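PDB 5LGD: PfEMP1 variant 1 of strain MC from Plasmodium falciparum, which probably binds receptors on the surface of host cells, the part described here being a DBL-domain fragment of this much longer protein. Local coordinates for residues Ser22-Ile33 with Gly44-Trp55. Sequence-based numbering, arbitrary orientation.
Sequences SIKWRDEHGRCI and GCNKKCISFQKW. Unlike the reference sequence in segment 44-55: Ser51 (reference Cys).
With CG anti to the carbonyl carbon (chi1 -86°), Trp25 sends its indole across to helix 45-70, where Phe52 and Trp55, each with CG anti to its own backbone N (chi1 174° and 176°), bring their rings up to it. Phe52 covers one indole face: its CB stands 3.8 Å from the centroid of the six-membered ring, almost on the ring normal, while its ring edge reaches the five-membered ring, Phe52 CD1 lying 3.5 Å from Trp25 CG. The indole in turn puts its own edge against Trp55, Trp25 NE1 lying 3.3 Å from Trp55 CD2 over the ring face. Two edge-to-face pairs thus meet at one side chain. Ile33 CD1 packs on Phe52, 3.6 Å from its CG, and Arg26 NH1 approaches CZ of the same ring obliquely. That guanidinium is held by Ser22 O, 3.0 Å from NH1, and by a salt bridge from NH2 to Glu152 of helix 144-162, which also covers Phe52. One turn after Trp25, the His29 ring receives Lys48, whose bent chain lays CG over its face, 3.5 Å from His29 ND1. Further along, Cys32 SG and Cys45 SG form a 2.0 Å disulfide that ties the 33-44 connection shut, and the Arg31 guanidinium presents a face to Cys45 SG. An aromatic cluster thus joins two antiparallel helices of this disulfide-linked, helical DBL-domain fragment; the disulfide aside, the contacts between these two segments are mainly apolar and ring contacts, while the charge of Arg26 is probably balanced by Glu152.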
loop_
_atom_site.group_PDB
_atom_site.type_symbol
_atom_site.label_atom_id
_atom_site.label_comp_id
_atom_site.label_asym_id
_atom_site.label_seq_id
_atom_site.Cartn_x
_atom_site.Cartn_y
_atom_site.Cartn_z
ATOM N N SER B 22 13.148 36.064 -19.013
ATOM C CA SER B 22 14.552 35.887 -19.401
ATOM C C SER B 22 14.678 35.858 -20.953
ATOM O O SER B 22 15.517 36.562 -21.515
ATOM C CB SER B 22 15.133 34.640 -18.737
ATOM O OG SER B 22 16.536 34.562 -18.920
ATOM N N ILE B 23 13.765 35.158 -21.630
ATOM C CA ILE B 23 13.709 35.094 -23.101
ATOM C C ILE B 23 13.305 36.444 -23.698
ATOM O O ILE B 23 13.841 36.838 -24.735
ATOM C CB ILE B 23 12.724 33.984 -23.584
ATOM C CG1 ILE B 23 13.175 32.565 -23.166
ATOM C CG2 ILE B 23 12.445 34.082 -25.090
ATOM C CD1 ILE B 23 11.983 31.561 -23.103
ATOM N N LYS B 24 12.304 37.105 -23.084
ATOM C CA LYS B 24 11.782 38.398 -23.563
ATOM C C LYS B 24 12.828 39.512 -23.496
ATOM O O LYS B 24 12.684 40.488 -24.222
ATOM C CB LYS B 24 10.501 38.797 -22.816
ATOM C CG LYS B 24 9.247 38.111 -23.324
ATOM C CD LYS B 24 8.158 38.198 -22.263
ATOM C CE LYS B 24 6.788 38.421 -22.850
ATOM N NZ LYS B 24 6.195 37.169 -23.395
ATOM N N TRP B 25 13.886 39.357 -22.642
ATOM C CA TRP B 25 14.982 40.327 -22.569
ATOM C C TRP B 25 15.755 40.319 -23.876
ATOM O O TRP B 25 16.112 41.375 -24.374
ATOM C CB TRP B 25 15.906 40.059 -21.379
ATOM C CG TRP B 25 15.412 40.702 -20.123
ATOM C CD1 TRP B 25 14.902 40.069 -19.024
ATOM C CD2 TRP B 25 15.365 42.110 -19.835
ATOM N NE1 TRP B 25 14.555 40.995 -18.063
ATOM C CE2 TRP B 25 14.807 42.258 -18.546
ATOM C CE3 TRP B 25 15.719 43.264 -20.555
ATOM C CZ2 TRP B 25 14.645 43.517 -17.939
ATOM C CZ3 TRP B 25 15.550 44.506 -19.959
ATOM C CH2 TRP B 25 14.984 44.628 -18.681
ATOM N N ARG B 26 15.918 39.134 -24.471
ATOM C CA ARG B 26 16.578 38.967 -25.758
ATOM C C ARG B 26 15.657 39.316 -26.904
ATOM O O ARG B 26 16.097 40.000 -27.819
ATOM C CB ARG B 26 17.175 37.566 -25.908
ATOM C CG ARG B 26 18.448 37.364 -25.065
ATOM C CD ARG B 26 18.144 36.999 -23.616
ATOM N NE ARG B 26 19.349 36.598 -22.902
ATOM C CZ ARG B 26 19.431 36.453 -21.590
ATOM N NH1 ARG B 26 18.383 36.727 -20.817
ATOM N NH2 ARG B 26 20.572 36.072 -21.032
ATOM N N ASP B 27 14.374 38.931 -26.832
ATOM C CA ASP B 27 13.360 39.226 -27.884
ATOM C C ASP B 27 13.143 40.741 -28.072
ATOM O O ASP B 27 12.990 41.223 -29.198
ATOM C CB ASP B 27 12.024 38.574 -27.503
ATOM C CG ASP B 27 11.968 37.082 -27.742
ATOM O OD1 ASP B 27 13.040 36.483 -28.037
ATOM O OD2 ASP B 27 10.851 36.511 -27.660
ATOM N N GLU B 28 13.169 41.487 -26.954
ATOM C CA GLU B 28 12.983 42.941 -26.936
ATOM C C GLU B 28 14.308 43.735 -27.009
ATOM O O GLU B 28 14.384 44.705 -27.766
ATOM C CB GLU B 28 12.128 43.368 -25.718
ATOM C CG GLU B 28 10.640 43.134 -25.938
ATOM C CD GLU B 28 9.792 42.998 -24.689
ATOM O OE1 GLU B 28 9.098 41.965 -24.553
ATOM O OE2 GLU B 28 9.793 43.936 -23.862
ATOM N N HIS B 29 15.338 43.328 -26.225
ATOM C CA HIS B 29 16.607 44.060 -26.146
ATOM C C HIS B 29 17.839 43.197 -26.423
ATOM O O HIS B 29 18.891 43.379 -25.786
ATOM C CB HIS B 29 16.723 44.804 -24.809
ATOM C CG HIS B 29 15.432 45.411 -24.375
ATOM N ND1 HIS B 29 14.965 46.580 -24.929
ATOM C CD2 HIS B 29 14.519 44.952 -23.488
ATOM C CE1 HIS B 29 13.794 46.809 -24.354
ATOM N NE2 HIS B 29 13.485 45.856 -23.480
ATOM N N GLY B 30 17.729 42.355 -27.453
ATOM C CA GLY B 30 18.816 41.493 -27.899
ATOM C C GLY B 30 19.964 42.242 -28.551
ATOM O O GLY B 30 21.080 41.721 -28.595
ATOM N N ARG B 31 19.723 43.479 -29.041
ATOM C CA ARG B 31 20.809 44.305 -29.599
ATOM C C ARG B 31 21.818 44.624 -28.447
ATOM O O ARG B 31 23.008 44.779 -28.707
ATOM C CB ARG B 31 20.273 45.578 -30.314
ATOM C CG ARG B 31 19.913 46.752 -29.391
ATOM C CD ARG B 31 18.945 47.766 -29.997
ATOM N NE ARG B 31 18.947 49.045 -29.266
ATOM C CZ ARG B 31 18.197 49.327 -28.200
ATOM N NH1 ARG B 31 17.359 48.419 -27.706
ATOM N NH2 ARG B 31 18.277 50.519 -27.622
ATOM N N CYS B 32 21.322 44.628 -27.185
ATOM C CA CYS B 32 22.062 44.887 -25.939
ATOM C C CYS B 32 22.509 43.603 -25.269
ATOM O O CYS B 32 23.698 43.476 -24.947
ATOM C CB CYS B 32 21.224 45.730 -24.977
ATOM S SG CYS B 32 20.482 47.192 -25.734
ATOM N N ILE B 33 21.528 42.698 -24.981
ATOM C CA ILE B 33 21.693 41.410 -24.281
ATOM C C ILE B 33 21.837 40.241 -25.276
ATOM O O ILE B 33 20.848 39.744 -25.834
ATOM C CB ILE B 33 20.565 41.157 -23.224
ATOM C CG1 ILE B 33 20.420 42.331 -22.244
ATOM C CG2 ILE B 33 20.817 39.858 -22.459
ATOM C CD1 ILE B 33 19.059 42.605 -21.771
ATOM N N GLY B 44 22.214 53.559 -26.321
ATOM C CA GLY B 44 21.016 53.323 -25.521
ATOM C C GLY B 44 20.932 51.984 -24.827
ATOM O O GLY B 44 19.938 51.693 -24.162
ATOM N N CYS B 45 21.966 51.160 -24.969
ATOM C CA CYS B 45 21.986 49.837 -24.363
ATOM C C CYS B 45 22.326 49.836 -22.912
ATOM O O CYS B 45 21.830 48.961 -22.211
ATOM C CB CYS B 45 22.894 48.897 -25.136
ATOM S SG CYS B 45 22.100 48.123 -26.551
ATOM N N ASN B 46 23.173 50.788 -22.442
ATOM C CA ASN B 46 23.558 50.877 -21.032
ATOM C C ASN B 46 22.345 50.814 -20.105
ATOM O O ASN B 46 22.321 49.973 -19.195
ATOM C CB ASN B 46 24.382 52.123 -20.752
ATOM C CG ASN B 46 24.453 52.422 -19.285
ATOM O OD1 ASN B 46 25.254 51.819 -18.550
ATOM N ND2 ASN B 46 23.537 53.281 -18.812
ATOM N N LYS B 47 21.348 51.711 -20.350
ATOM C CA LYS B 47 20.074 51.839 -19.625
ATOM C C LYS B 47 19.423 50.460 -19.499
ATOM O O LYS B 47 19.104 50.037 -18.388
ATOM C CB LYS B 47 19.139 52.822 -20.374
ATOM C CG LYS B 47 17.818 53.119 -19.666
ATOM C CD LYS B 47 16.881 53.959 -20.526
ATOM C CE LYS B 47 15.579 53.251 -20.825
ATOM N NZ LYS B 47 14.649 54.116 -21.603
ATOM N N LYS B 48 19.306 49.736 -20.643
ATOM C CA LYS B 48 18.735 48.399 -20.715
ATOM C C LYS B 48 19.551 47.347 -19.954
ATOM O O LYS B 48 18.939 46.474 -19.351
ATOM C CB LYS B 48 18.478 47.990 -22.180
ATOM C CG LYS B 48 17.016 48.134 -22.572
ATOM C CD LYS B 48 16.693 49.478 -23.180
ATOM C CE LYS B 48 15.216 49.763 -23.053
ATOM N NZ LYS B 48 14.739 50.716 -24.092
ATOM N N CYS B 49 20.900 47.436 -19.933
ATOM C CA CYS B 49 21.732 46.509 -19.148
ATOM C C CYS B 49 21.461 46.695 -17.634
ATOM O O CYS B 49 21.536 45.734 -16.870
ATOM C CB CYS B 49 23.216 46.678 -19.462
ATOM S SG CYS B 49 23.652 46.413 -21.198
ATOM N N ILE B 50 21.152 47.942 -17.216
ATOM C CA ILE B 50 20.859 48.275 -15.817
ATOM C C ILE B 50 19.492 47.699 -15.405
ATOM O O ILE B 50 19.403 47.090 -14.337
ATOM C CB ILE B 50 21.026 49.797 -15.537
ATOM C CG1 ILE B 50 22.495 50.209 -15.741
ATOM C CG2 ILE B 50 20.552 50.167 -14.124
ATOM C CD1 ILE B 50 22.730 51.612 -15.940
ATOM N N SER B 51 18.450 47.876 -16.245
ATOM C CA SER B 51 17.091 47.331 -16.014
ATOM C C SER B 51 17.119 45.806 -15.944
ATOM O O SER B 51 16.454 45.214 -15.079
ATOM C CB SER B 51 16.131 47.754 -17.124
ATOM O OG SER B 51 16.026 49.166 -17.189
ATOM N N PHE B 52 17.905 45.178 -16.860
ATOM C CA PHE B 52 18.103 43.735 -16.904
ATOM C C PHE B 52 18.852 43.315 -15.609
ATOM O O PHE B 52 18.411 42.380 -14.956
ATOM C CB PHE B 52 18.848 43.308 -18.169
ATOM C CG PHE B 52 19.219 41.841 -18.211
ATOM C CD1 PHE B 52 18.250 40.853 -18.040
ATOM C CD2 PHE B 52 20.525 41.446 -18.467
ATOM C CE1 PHE B 52 18.596 39.503 -18.061
ATOM C CE2 PHE B 52 20.871 40.091 -18.493
ATOM C CZ PHE B 52 19.907 39.131 -18.281
ATOM N N GLN B 53 19.912 44.049 -15.206
ATOM C CA GLN B 53 20.644 43.790 -13.954
ATOM C C GLN B 53 19.705 43.887 -12.737
ATOM O O GLN B 53 19.798 43.054 -11.836
ATOM C CB GLN B 53 21.841 44.742 -13.780
ATOM C CG GLN B 53 22.699 44.391 -12.561
ATOM C CD GLN B 53 24.039 45.056 -12.598
ATOM O OE1 GLN B 53 24.159 46.270 -12.402
ATOM N NE2 GLN B 53 25.081 44.266 -12.823
ATOM N N LYS B 54 18.813 44.907 -12.724
ATOM C CA LYS B 54 17.820 45.144 -11.669
ATOM C C LYS B 54 16.887 43.938 -11.563
ATOM O O LYS B 54 16.695 43.410 -10.465
ATOM C CB LYS B 54 16.998 46.409 -11.984
ATOM C CG LYS B 54 16.406 47.107 -10.764
ATOM C CD LYS B 54 15.214 47.988 -11.137
ATOM C CE LYS B 54 14.811 48.900 -10.000
ATOM N NZ LYS B 54 13.635 49.737 -10.359
ATOM N N TRP B 55 16.312 43.503 -12.719
ATOM C CA TRP B 55 15.420 42.367 -12.822
ATOM C C TRP B 55 16.039 41.136 -12.205
ATOM O O TRP B 55 15.342 40.469 -11.462
ATOM C CB TRP B 55 15.079 42.097 -14.299
ATOM C CG TRP B 55 14.225 40.888 -14.537
ATOM C CD1 TRP B 55 12.871 40.792 -14.387
ATOM C CD2 TRP B 55 14.666 39.616 -15.019
ATOM N NE1 TRP B 55 12.440 39.542 -14.763
ATOM C CE2 TRP B 55 13.520 38.804 -15.177
ATOM C CE3 TRP B 55 15.927 39.076 -15.331
ATOM C CZ2 TRP B 55 13.598 37.479 -15.614
ATOM C CZ3 TRP B 55 15.993 37.774 -15.804
ATOM C CH2 TRP B 55 14.840 36.989 -15.933
#